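PDB 4AXH: (R)-specific secondary-alkylsulfatase from Pseudomonas sp., which hydrolyses (R)-secondary alkyl sulfates at a two-zinc active site, releasing sulfate and the (S)-alcohol with strict inversion of configuration. Local coordinates for residues 137-141 and 142-146; 191-194 and 195-198; 148-152 and 153-157; 266-270 and 271-275; 117-120 and 121-124. All coordinates share one frame; numbering follows the deposited sequence. Where two conformers were deposited one is given.

Along the chain the order is contacts 5, 1, 3, 2 and 4. Contacts 5 and 1 are two turns of the same eight-stranded sheet, joining strands 116-119 to 124-128 and 135-138 to 144-147; their centres are about 12 Å apart, Ile-138 packs on Leu-124, and Glu-139 N probably bonds to Lys-123 O. The strand leaving contact 1 runs into contact 3, which starts helix 153-164 beside the zinc site. Ile-191 of contact 2 touches both Leu-146 of contact 1 and Ala-156 of contact 3. Contact 4, centred about 19 Å from contact 1, lies at the sheet's far edge, where the chain passes to the six-stranded sheet of the metallo-beta-lactamase fold.

Contact 1. Residues 137-141 and 142-146; sequences IIEGD and SGLVL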
# COMPACT_ATOMS: atom_id res chain seq x y z
N ILE A 137 30.55 -9.90 14.97
CA ILE A 137 31.99 -9.72 14.82
C ILE A 137 32.67 -11.00 14.36
O ILE A 137 32.78 -11.93 15.14
CB ILE A 137 32.69 -9.11 16.06
CG1 ILE A 137 32.02 -7.81 16.50
CG2 ILE A 137 34.17 -8.89 15.76
CD1 ILE A 137 32.02 -7.56 17.97
N ILE A 138 33.12 -11.03 13.10
CA ILE A 138 33.85 -12.15 12.51
C ILE A 138 35.33 -11.81 12.63
O ILE A 138 35.75 -10.72 12.23
CB ILE A 138 33.48 -12.42 11.02
CG1 ILE A 138 31.98 -12.31 10.73
CG2 ILE A 138 34.02 -13.76 10.54
CD1 ILE A 138 31.66 -11.99 9.23
N GLU A 139 36.12 -12.75 13.17
CA GLU A 139 37.57 -12.54 13.30
C GLU A 139 38.34 -12.44 11.97
O GLU A 139 38.36 -11.36 11.37
CB GLU A 139 38.19 -13.40 14.39
CG GLU A 139 37.93 -12.70 15.72
CD GLU A 139 38.09 -13.43 17.03
OE1 GLU A 139 38.68 -14.53 17.06
OE2 GLU A 139 37.72 -12.82 18.05
N GLY A 140 38.88 -13.53 11.46
CA GLY A 140 39.60 -13.41 10.19
C GLY A 140 41.09 -13.18 10.35
O GLY A 140 41.57 -12.90 11.46
N ASP A 141 41.81 -13.29 9.21
CA ASP A 141 43.27 -13.21 9.09
C ASP A 141 43.99 -12.10 9.86
O ASP A 141 44.68 -12.41 10.84
CB ASP A 141 43.74 -13.33 7.62
CG ASP A 141 43.46 -14.69 6.97
OD1 ASP A 141 43.23 -15.68 7.72
OD2 ASP A 141 43.52 -14.78 5.73
N SER A 142 43.81 -10.82 9.45
CA SER A 142 44.48 -9.67 10.07
C SER A 142 43.61 -8.83 11.02
O SER A 142 44.02 -8.59 12.16
CB SER A 142 45.14 -8.79 9.01
OG SER A 142 44.22 -8.32 8.03
N GLY A 143 42.44 -8.39 10.54
CA GLY A 143 41.55 -7.55 11.32
C GLY A 143 40.22 -8.19 11.63
O GLY A 143 40.18 -9.37 11.97
N LEU A 144 39.14 -7.39 11.54
CA LEU A 144 37.77 -7.79 11.86
C LEU A 144 36.81 -7.49 10.74
O LEU A 144 36.88 -6.43 10.09
CB LEU A 144 37.24 -7.07 13.12
CG LEU A 144 38.02 -7.20 14.44
CD1 LEU A 144 37.40 -6.32 15.48
CD2 LEU A 144 38.05 -8.61 14.96
N VAL A 145 35.87 -8.41 10.52
CA VAL A 145 34.79 -8.21 9.57
C VAL A 145 33.51 -8.14 10.35
O VAL A 145 33.22 -9.01 11.17
CB VAL A 145 34.77 -9.09 8.29
CG1 VAL A 145 35.18 -10.52 8.60
CG2 VAL A 145 33.44 -9.03 7.55
N LEU A 146 32.85 -7.00 10.21
CA LEU A 146 31.66 -6.67 10.95
C LEU A 146 30.42 -6.73 10.10
O LEU A 146 30.40 -6.30 8.95
CB LEU A 146 31.83 -5.25 11.49
CG LEU A 146 32.21 -5.05 12.91
CD1 LEU A 146 33.50 -5.74 13.26
CD2 LEU A 146 32.33 -3.58 13.19
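Ile-138 and Val-145 pair across a beta hairpin that joins strands 135-138 and 144-147 in the larger sheet of the metallo-beta-lactamase fold. Their backbones exchange two hydrogen bonds, Ile-138 N to Val-145 O at 2.8 Å and Val-145 N to Ile-138 O at 2.9 Å. On the same face the two side chains meet at an angle: Val-145 CG1 rests 3.5 Å from Ile-138 CB, and the other methyl, CG2, reaches Ile-138 CD1 at 3.8 Å. On the other face Ile-137 carries the contact with its CG2 branch. Its chi1 of -54°, measured to CG1, leaves CG2 anti to the backbone N, and there it meets two leucines, with Leu-144 CD2 at 4.0 Å and Leu-146 CD1 at 4.1 Å. Helix 153-164 packs on this side through Leu-160 and Tyr-163. Glu-139 runs extended alongside Leu-144, and its carboxylate is held by a salt bridge to Arg-167 and a hydrogen bond to Tyr-163. The loop turns through Gly-140, at a positive phi of 94°. At the tip, the carboxylate of Asp-278 takes Ser-142 OG on OD1 and Gly-143 N on OD2.

Contact 2. Residues 191-194 and 195-198; sequences IIDE and ADVK
Ile-192 and Val-197 meet methyl to methyl where the loop after helix 188-191 runs into helix 194-199. The two side chains cross at a slant, with Ile-192 CD1 3.7 Å from Val-197 CG2. Val-262 lies against the isoleucine and Asn-265 against the valine. Asp-193, at the N-cap position, and Asp-196 run side by side in the same direction, their carboxylate planes turned 72° apart and their OD2 atoms 4.0 Å from each other. A water gives a hydrogen bond to Asp-196 OD2 at 2.6 Å and accepts one from Asp-193 N, tying the aspartate to the backbone ahead of the helix. The carboxylate of Asp-193 makes no capping bond; its carbonyl O instead takes weak bonds from Asp-196 N at 3.0 Å and Val-197 N at 3.4 Å. The first firm helical bond of the two segments is Lys-198 N to Glu-194 O, 2.9 Å. Glu-194 is modelled in two conformers, so its side-chain contacts are provisional. In the one given, chi1 of -176° swings CG away from the backbone N, and Lys-198 crosses there with NZ 3.5 Å from Glu-194 CG. NZ thus meets the aliphatic chain and forms no salt bridge, being 4.7 Å from Glu-194 OE1, which accepts from Ala-263 N. Asp-193 and Asp-196 should repel each other, but the positive end of the helix dipole and the water on Asp-196 OD2 probably ease the cost.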
# COMPACT_ATOMS: atom_id res chain seq x y z
N ILE A 191 32.90 4.10 14.76
CA ILE A 191 33.96 3.07 14.78
C ILE A 191 34.87 3.05 13.52
O ILE A 191 36.00 2.54 13.60
CB ILE A 191 33.41 1.67 15.16
CG1 ILE A 191 32.27 1.25 14.18
CG2 ILE A 191 32.96 1.68 16.64
CD1 ILE A 191 31.80 -0.10 14.26
N ILE A 192 34.39 3.60 12.39
CA ILE A 192 35.19 3.69 11.15
C ILE A 192 35.22 5.12 10.56
O ILE A 192 34.36 5.94 10.87
CB ILE A 192 34.87 2.59 10.06
CG1 ILE A 192 33.46 2.76 9.50
CG2 ILE A 192 35.10 1.17 10.56
CD1 ILE A 192 33.39 3.22 8.22
N ASP A 193 36.19 5.38 9.65
CA ASP A 193 36.31 6.68 8.99
C ASP A 193 36.01 6.61 7.50
O ASP A 193 36.55 5.74 6.85
CB ASP A 193 37.70 7.26 9.26
CG ASP A 193 38.01 7.40 10.73
OD1 ASP A 193 37.17 8.02 11.47
OD2 ASP A 193 39.08 6.91 11.16
N GLU A 194 35.15 7.53 6.95
CA GLU A 194 34.83 7.49 5.51
C GLU A 194 36.08 7.64 4.67
O GLU A 194 36.14 7.01 3.60
CB GLU A 194 33.65 8.41 5.07
CG GLU A 194 33.26 8.29 3.59
CD GLU A 194 31.99 7.54 3.18
OE1 GLU A 194 30.89 8.06 3.49
OE2 GLU A 194 32.09 6.52 2.45
N ALA A 195 37.10 8.36 5.16
CA ALA A 195 38.38 8.48 4.46
C ALA A 195 38.95 7.09 4.13
O ALA A 195 39.37 6.87 3.00
CB ALA A 195 39.38 9.27 5.30
N ASP A 196 38.92 6.13 5.11
CA ASP A 196 39.43 4.77 4.95
C ASP A 196 38.60 3.96 3.95
O ASP A 196 39.15 3.10 3.25
CB ASP A 196 39.48 4.03 6.29
CG ASP A 196 40.42 4.60 7.33
OD1 ASP A 196 41.29 5.41 6.97
OD2 ASP A 196 40.31 4.21 8.51
N VAL A 197 37.28 4.23 3.90
CA VAL A 197 36.34 3.58 3.01
C VAL A 197 36.67 4.02 1.59
O VAL A 197 37.03 3.18 0.77
CB VAL A 197 34.86 3.83 3.42
CG1 VAL A 197 33.87 3.35 2.36
CG2 VAL A 197 34.56 3.19 4.76
N LYS A 198 36.66 5.34 1.34
CA LYS A 198 36.97 5.93 0.04
C LYS A 198 38.33 5.46 -0.53
O LYS A 198 38.45 5.22 -1.73
CB LYS A 198 36.83 7.46 0.10
CG LYS A 198 35.41 7.93 0.46
CD LYS A 198 35.17 9.37 0.02
CE LYS A 198 33.81 9.94 0.38
NZ LYS A 198 33.91 10.99 1.44
O HOH W 1 38.42 3.12 9.90

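Contact 3. Residues 148-152 and 153-157; sequences DTLTT and AETAR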
# COMPACT_ATOMS: atom_id res chain seq x y z
N ASP A 148 26.92 -5.17 10.40
CA ASP A 148 26.19 -4.05 10.98
C ASP A 148 26.97 -3.23 12.00
O ASP A 148 27.98 -3.70 12.56
CB ASP A 148 24.75 -4.39 11.38
CG ASP A 148 23.91 -4.77 10.18
OD1 ASP A 148 24.31 -4.44 9.05
OD2 ASP A 148 22.87 -5.43 10.37
N THR A 149 26.53 -1.98 12.19
CA THR A 149 27.22 -1.01 13.05
C THR A 149 26.32 -0.38 14.12
O THR A 149 26.61 0.73 14.60
CB THR A 149 27.83 0.05 12.13
OG1 THR A 149 26.75 0.74 11.51
CG2 THR A 149 28.76 -0.53 11.06
N LEU A 150 25.22 -1.07 14.50
CA LEU A 150 24.22 -0.63 15.46
C LEU A 150 23.53 0.71 15.02
O LEU A 150 23.74 1.16 13.89
CB LEU A 150 24.78 -0.58 16.90
CG LEU A 150 25.52 -1.82 17.46
CD1 LEU A 150 25.97 -1.58 18.89
CD2 LEU A 150 24.67 -3.07 17.40
N THR A 151 22.69 1.31 15.90
CA THR A 151 21.89 2.51 15.63
C THR A 151 22.67 3.82 15.80
O THR A 151 22.39 4.80 15.10
CB THR A 151 20.66 2.54 16.58
OG1 THR A 151 20.12 1.24 16.71
CG2 THR A 151 19.59 3.46 16.12
N THR A 152 23.54 3.88 16.81
CA THR A 152 24.24 5.10 17.17
C THR A 152 25.74 4.92 17.29
O THR A 152 26.23 3.82 17.55
CB THR A 152 23.64 5.68 18.44
OG1 THR A 152 24.06 4.91 19.57
CG2 THR A 152 22.11 5.73 18.39
N ALA A 153 26.49 6.02 17.15
CA ALA A 153 27.95 6.01 17.25
C ALA A 153 28.41 5.58 18.65
O ALA A 153 29.40 4.84 18.79
CB ALA A 153 28.48 7.40 16.89
N GLU A 154 27.66 6.01 19.69
CA GLU A 154 27.94 5.69 21.10
C GLU A 154 27.75 4.22 21.40
O GLU A 154 28.56 3.64 22.12
CB GLU A 154 27.13 6.58 22.08
CG GLU A 154 27.32 8.08 21.89
CD GLU A 154 26.40 8.69 20.85
OE1 GLU A 154 25.76 7.91 20.11
OE2 GLU A 154 26.33 9.93 20.76
N THR A 155 26.69 3.60 20.82
CA THR A 155 26.43 2.18 21.01
C THR A 155 27.42 1.32 20.22
O THR A 155 27.98 0.36 20.78
CB THR A 155 24.93 1.82 20.97
OG1 THR A 155 24.37 2.19 19.71
CG2 THR A 155 24.14 2.47 22.10
N ALA A 156 27.72 1.71 18.97
CA ALA A 156 28.73 1.05 18.13
C ALA A 156 30.07 0.98 18.85
O ALA A 156 30.69 -0.08 18.92
CB ALA A 156 28.89 1.81 16.83
N ARG A 157 30.47 2.11 19.43
CA ARG A 157 31.71 2.25 20.21
C ARG A 157 31.69 1.38 21.45
O ARG A 157 32.66 0.67 21.70
CB ARG A 157 31.96 3.74 20.57
CG ARG A 157 33.33 4.05 21.12
CD ARG A 157 34.42 4.09 20.06
NE ARG A 157 34.94 2.76 19.71
CZ ARG A 157 35.84 2.11 20.42
NH1 ARG A 157 36.33 2.65 21.54
NH2 ARG A 157 36.25 0.90 20.05
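The chain doubles back between Leu-150 and Ala-156, whose CA atoms come within 5.5 Å of each other; Leu-150, at a positive phi of 60°, helps to make the turn. The helix then starts with Ala-156 N bonded to Thr-152 O at 2.9 Å. Thr-152 is the N-cap residue, and its hydroxyl, set by a chi1 of 75° between the backbone N and the carbonyl carbon, gives a hydrogen bond to Thr-155 OG1 at 2.7 Å. Thr-155 OG1 also takes a weak bond from Thr-152 N, 3.5 Å long, and is hydrogen-bonded to Asp-131 OD1. The other oxygen of that carboxylate holds Thr-151 OG1, so Asp-131 ties the loop to the first turn of the helix. In the metallo-beta-lactamase fold this loop leaves strand 144-147 beside the metals, and here it supplies second-shell contacts. Asp-148 OD2 is hydrogen-bonded to ND1 of the zinc ligand His-184, probably fixing the rotation of that ring, while the side chains of Thr-151 and Asp-183, another zinc ligand, have their nearest atoms about 3 Å apart. Methyl groups lie against carbonyl oxygens inside the turn: Leu-150 points at the helix and lays CD1 3.4 Å from Thr-155 O, and the Ala-156 CB sits 3.4 Å from Thr-149 O. At the outer side Glu-154 bends back, bringing OE1 to 3.5 Å from Thr-152 CB, and accepts from Thr-258 N.

Contact 4. Residues 266-270 and 271-275; sequences VLIEK and PYERH
A single carboxylate oxygen, Glu-273 OE2, accepts hydrogen bonds from two successive backbone amides, those of Glu-269 and Lys-270. The bond from Lys-270 N, 2.9 Å and nearly straight at 169°, uses the anti lone pair of OE2; the one from Glu-269 N, 2.8 Å, comes in from above the carboxylate plane, 43° out of it. The other oxygen is occupied too. His-275 NE2 gives OE1 a hydrogen bond of 2.9 Å on its anti lone pair, and the carboxylate oxygen lies in the plane of the imidazole. A water also donates to OE1. Beyond CG the Glu-273 chain is extended, which carries the carboxylate across to the backbone amides of Glu-269 and Lys-270. With both oxygens bonded, the group is fixed in rotation, and so many donors would probably favour its charged form. Two side chains touch its aliphatic part: Ile-268 slides past in the opposite direction, CG2 3.7 Å from Glu-273 CB, and Lys-270 crosses at about a right angle with its CB 3.6 Å from Glu-273 CG. Ile-268 CD1 approaches His-275 NE2 obliquely at 4.0 Å. The two strands run 144° apart, bonded to different neighbours: 266-268 ends the eight-stranded sheet and 272-277 begins the six-stranded one, so this turn is the crossing between the two sheets of the metallo-beta-lactamase sandwich.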
# COMPACT_ATOMS: atom_id res chain seq x y z
N VAL A 266 31.52 -1.47 -1.76
CA VAL A 266 31.08 -2.51 -2.69
C VAL A 266 29.59 -2.89 -2.55
O VAL A 266 29.14 -3.33 -1.48
CB VAL A 266 32.08 -3.71 -2.78
CG1 VAL A 266 32.96 -3.85 -1.53
CG2 VAL A 266 31.42 -5.02 -3.16
N LEU A 267 28.86 -2.74 -3.66
CA LEU A 267 27.43 -3.02 -3.78
C LEU A 267 27.11 -4.41 -4.33
O LEU A 267 27.63 -4.77 -5.38
CB LEU A 267 26.77 -1.97 -4.68
CG LEU A 267 26.21 -0.74 -3.96
CD1 LEU A 267 26.32 0.48 -4.81
CD2 LEU A 267 24.76 -0.97 -3.55
N ILE A 268 26.24 -5.16 -3.64
CA ILE A 268 25.79 -6.49 -4.04
C ILE A 268 24.63 -6.31 -5.02
O ILE A 268 23.57 -5.77 -4.66
CB ILE A 268 25.45 -7.39 -2.82
CG1 ILE A 268 26.50 -7.26 -1.67
CG2 ILE A 268 25.20 -8.85 -3.22
CD1 ILE A 268 28.01 -7.45 -2.02
N GLU A 269 24.85 -6.71 -6.28
CA GLU A 269 23.88 -6.49 -7.35
C GLU A 269 23.23 -7.72 -7.93
O GLU A 269 22.12 -7.63 -8.48
CB GLU A 269 24.46 -5.55 -8.44
CG GLU A 269 24.80 -4.14 -7.94
CD GLU A 269 23.65 -3.17 -7.72
OE1 GLU A 269 22.55 -3.40 -8.27
OE2 GLU A 269 23.86 -2.15 -7.02
N LYS A 270 23.91 -8.88 -7.81
CA LYS A 270 23.44 -10.19 -8.29
C LYS A 270 22.58 -10.90 -7.20
O LYS A 270 22.87 -10.72 -6.01
CB LYS A 270 24.64 -11.11 -8.67
CG LYS A 270 25.56 -10.57 -9.76
CD LYS A 270 26.85 -11.39 -9.84
CE LYS A 270 27.87 -10.81 -10.79
NZ LYS A 270 28.00 -11.62 -12.04
N PRO A 271 21.59 -11.77 -7.56
CA PRO A 271 20.78 -12.45 -6.53
C PRO A 271 21.55 -13.19 -5.44
O PRO A 271 21.04 -13.38 -4.34
CB PRO A 271 19.91 -13.39 -7.34
CG PRO A 271 19.77 -12.72 -8.65
CD PRO A 271 21.12 -12.12 -8.92
N TYR A 272 22.77 -13.64 -5.78
CA TYR A 272 23.73 -14.34 -4.92
C TYR A 272 25.14 -13.90 -5.32
O TYR A 272 25.44 -13.84 -6.50
CB TYR A 272 23.59 -15.87 -5.01
CG TYR A 272 22.22 -16.41 -4.65
CD1 TYR A 272 21.91 -16.78 -3.34
CD2 TYR A 272 21.24 -16.60 -5.63
CE1 TYR A 272 20.67 -17.33 -3.02
CE2 TYR A 272 19.98 -17.11 -5.31
CZ TYR A 272 19.70 -17.47 -4.01
OH TYR A 272 18.45 -17.98 -3.75
N GLU A 273 25.97 -13.52 -4.35
CA GLU A 273 27.33 -13.04 -4.61
C GLU A 273 28.27 -13.54 -3.58
O GLU A 273 28.07 -13.32 -2.39
CB GLU A 273 27.40 -11.50 -4.66
CG GLU A 273 27.09 -10.91 -6.02
CD GLU A 273 27.40 -9.44 -6.19
OE1 GLU A 273 28.47 -9.00 -5.72
OE2 GLU A 273 26.61 -8.74 -6.87
N ARG A 274 29.33 -14.21 -4.04
CA ARG A 274 30.36 -14.75 -3.16
C ARG A 274 31.51 -13.75 -3.11
O ARG A 274 31.91 -13.23 -4.16
CB ARG A 274 30.86 -16.11 -3.67
CG ARG A 274 29.88 -17.25 -3.46
CD ARG A 274 30.60 -18.59 -3.49
NE ARG A 274 31.62 -18.65 -2.45
CZ ARG A 274 31.45 -19.19 -1.25
NH1 ARG A 274 30.30 -19.78 -0.93
NH2 ARG A 274 32.44 -19.18 -0.37
N HIS A 275 32.02 -13.46 -1.90
CA HIS A 275 33.15 -12.53 -1.69
C HIS A 275 34.02 -13.00 -0.55
O HIS A 275 33.53 -13.50 0.46
CB HIS A 275 32.69 -11.11 -1.38
CG HIS A 275 32.07 -10.42 -2.53
ND1 HIS A 275 32.82 -9.70 -3.41
CD2 HIS A 275 30.77 -10.36 -2.89
CE1 HIS A 275 31.96 -9.22 -4.30
NE2 HIS A 275 30.71 -9.59 -4.01
O HOH W 2 29.09 -6.32 -6.51

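Contact 5. Residues 117-120 and 121-124; sequences LFEV and MPKL
Val-120 and Met-121 both face Leu-124, and their backbone amides converge on its carbonyl: Val-120 N bonds to Leu-124 O at 2.8 Å, Met-121 N only weakly at 3.4 Å. The side chains of Val-120 and Leu-124 slant across each other. A chi1 of 176° turns CG1 of the valine to the far side of CB from its own backbone N, and this methyl lies 4.0 Å from Leu-124 CD2 and 4.3 Å from Met-121 CG. Two residues opposite one make this a classic beta bulge, and the chain turns a corner at Val-120. A type II turn from Met-121 to Leu-124 follows at once, closed by Leu-124 N to Met-121 O at 2.9 Å, and leads from strand 116-119 into strand 124-128. Pro-122 and Lys-123 hold the two central positions, the lysine with a positive phi of 77°. The corner reaches the second sheet of the fold, with Val-120 packing on Val-350 and Ile-352 of strand 350-352 and Met-121 on Val-350; Leu-124 packs on Phe-303 of a nearby loop. Glu-119 takes another course. Its chain stretches along the turn, CG 3.4 Å from Met-121 O, and lays OE2 3.4 Å from Pro-122 CA. Back along the strand, Phe-118 makes a cation-pi contact with Arg-128.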
# COMPACT_ATOMS: atom_id res chain seq x y z
N LEU A 117 28.40 -9.75 25.37
CA LEU A 117 29.25 -10.33 24.33
C LEU A 117 29.05 -11.82 24.37
O LEU A 117 29.01 -12.39 25.46
CB LEU A 117 30.75 -9.94 24.51
CG LEU A 117 31.76 -10.58 23.54
CD1 LEU A 117 31.54 -10.12 22.12
CD2 LEU A 117 33.19 -10.39 24.01
N PHE A 118 28.90 -12.45 23.20
CA PHE A 118 28.61 -13.87 23.12
C PHE A 118 29.38 -14.54 22.01
O PHE A 118 29.34 -14.06 20.87
CB PHE A 118 27.12 -14.08 22.81
CG PHE A 118 26.11 -13.46 23.73
CD1 PHE A 118 25.70 -12.14 23.55
CD2 PHE A 118 25.49 -14.22 24.71
CE1 PHE A 118 24.75 -11.57 24.39
CE2 PHE A 118 24.55 -13.64 25.56
CZ PHE A 118 24.17 -12.33 25.38
N GLU A 119 29.97 -15.73 22.28
CA GLU A 119 30.62 -16.53 21.24
C GLU A 119 29.54 -17.40 20.57
O GLU A 119 28.71 -17.97 21.26
CB GLU A 119 31.72 -17.42 21.83
CG GLU A 119 32.65 -18.08 20.82
CD GLU A 119 33.80 -18.85 21.44
OE1 GLU A 119 33.56 -19.63 22.39
OE2 GLU A 119 34.94 -18.67 20.96
N VAL A 120 29.54 -17.46 19.24
CA VAL A 120 28.62 -18.30 18.48
C VAL A 120 29.42 -19.55 18.12
O VAL A 120 28.97 -20.67 18.31
CB VAL A 120 28.07 -17.59 17.22
CG1 VAL A 120 27.18 -18.53 16.38
CG2 VAL A 120 27.31 -16.31 17.58
N MET A 121 30.63 -19.33 17.65
CA MET A 121 31.64 -20.31 17.25
C MET A 121 33.01 -19.63 17.46
O MET A 121 33.06 -18.40 17.47
CB MET A 121 31.48 -20.61 15.75
CG MET A 121 30.28 -21.38 15.44
SD MET A 121 30.38 -22.09 13.84
CE MET A 121 28.98 -23.18 13.95
N PRO A 122 34.15 -20.37 17.59
CA PRO A 122 35.44 -19.66 17.71
C PRO A 122 35.65 -18.79 16.47
O PRO A 122 35.24 -19.23 15.38
CB PRO A 122 36.46 -20.80 17.81
CG PRO A 122 35.65 -22.01 18.22
CD PRO A 122 34.33 -21.84 17.57
N LYS A 123 36.18 -17.52 16.66
CA LYS A 123 36.39 -16.49 15.61
C LYS A 123 35.05 -15.80 15.20
O LYS A 123 35.04 -15.02 14.25
CB LYS A 123 37.06 -17.07 14.33
CG LYS A 123 38.53 -17.45 14.42
CD LYS A 123 39.03 -17.96 13.04
CE LYS A 123 40.54 -18.00 12.92
NZ LYS A 123 41.01 -18.01 11.51
N LEU A 124 33.93 -16.09 15.91
CA LEU A 124 32.60 -15.56 15.59
C LEU A 124 31.82 -15.18 16.84
O LEU A 124 31.38 -16.05 17.61
CB LEU A 124 31.82 -16.57 14.74
CG LEU A 124 30.58 -16.07 14.04
CD1 LEU A 124 30.95 -15.18 12.87
CD2 LEU A 124 29.71 -17.22 13.56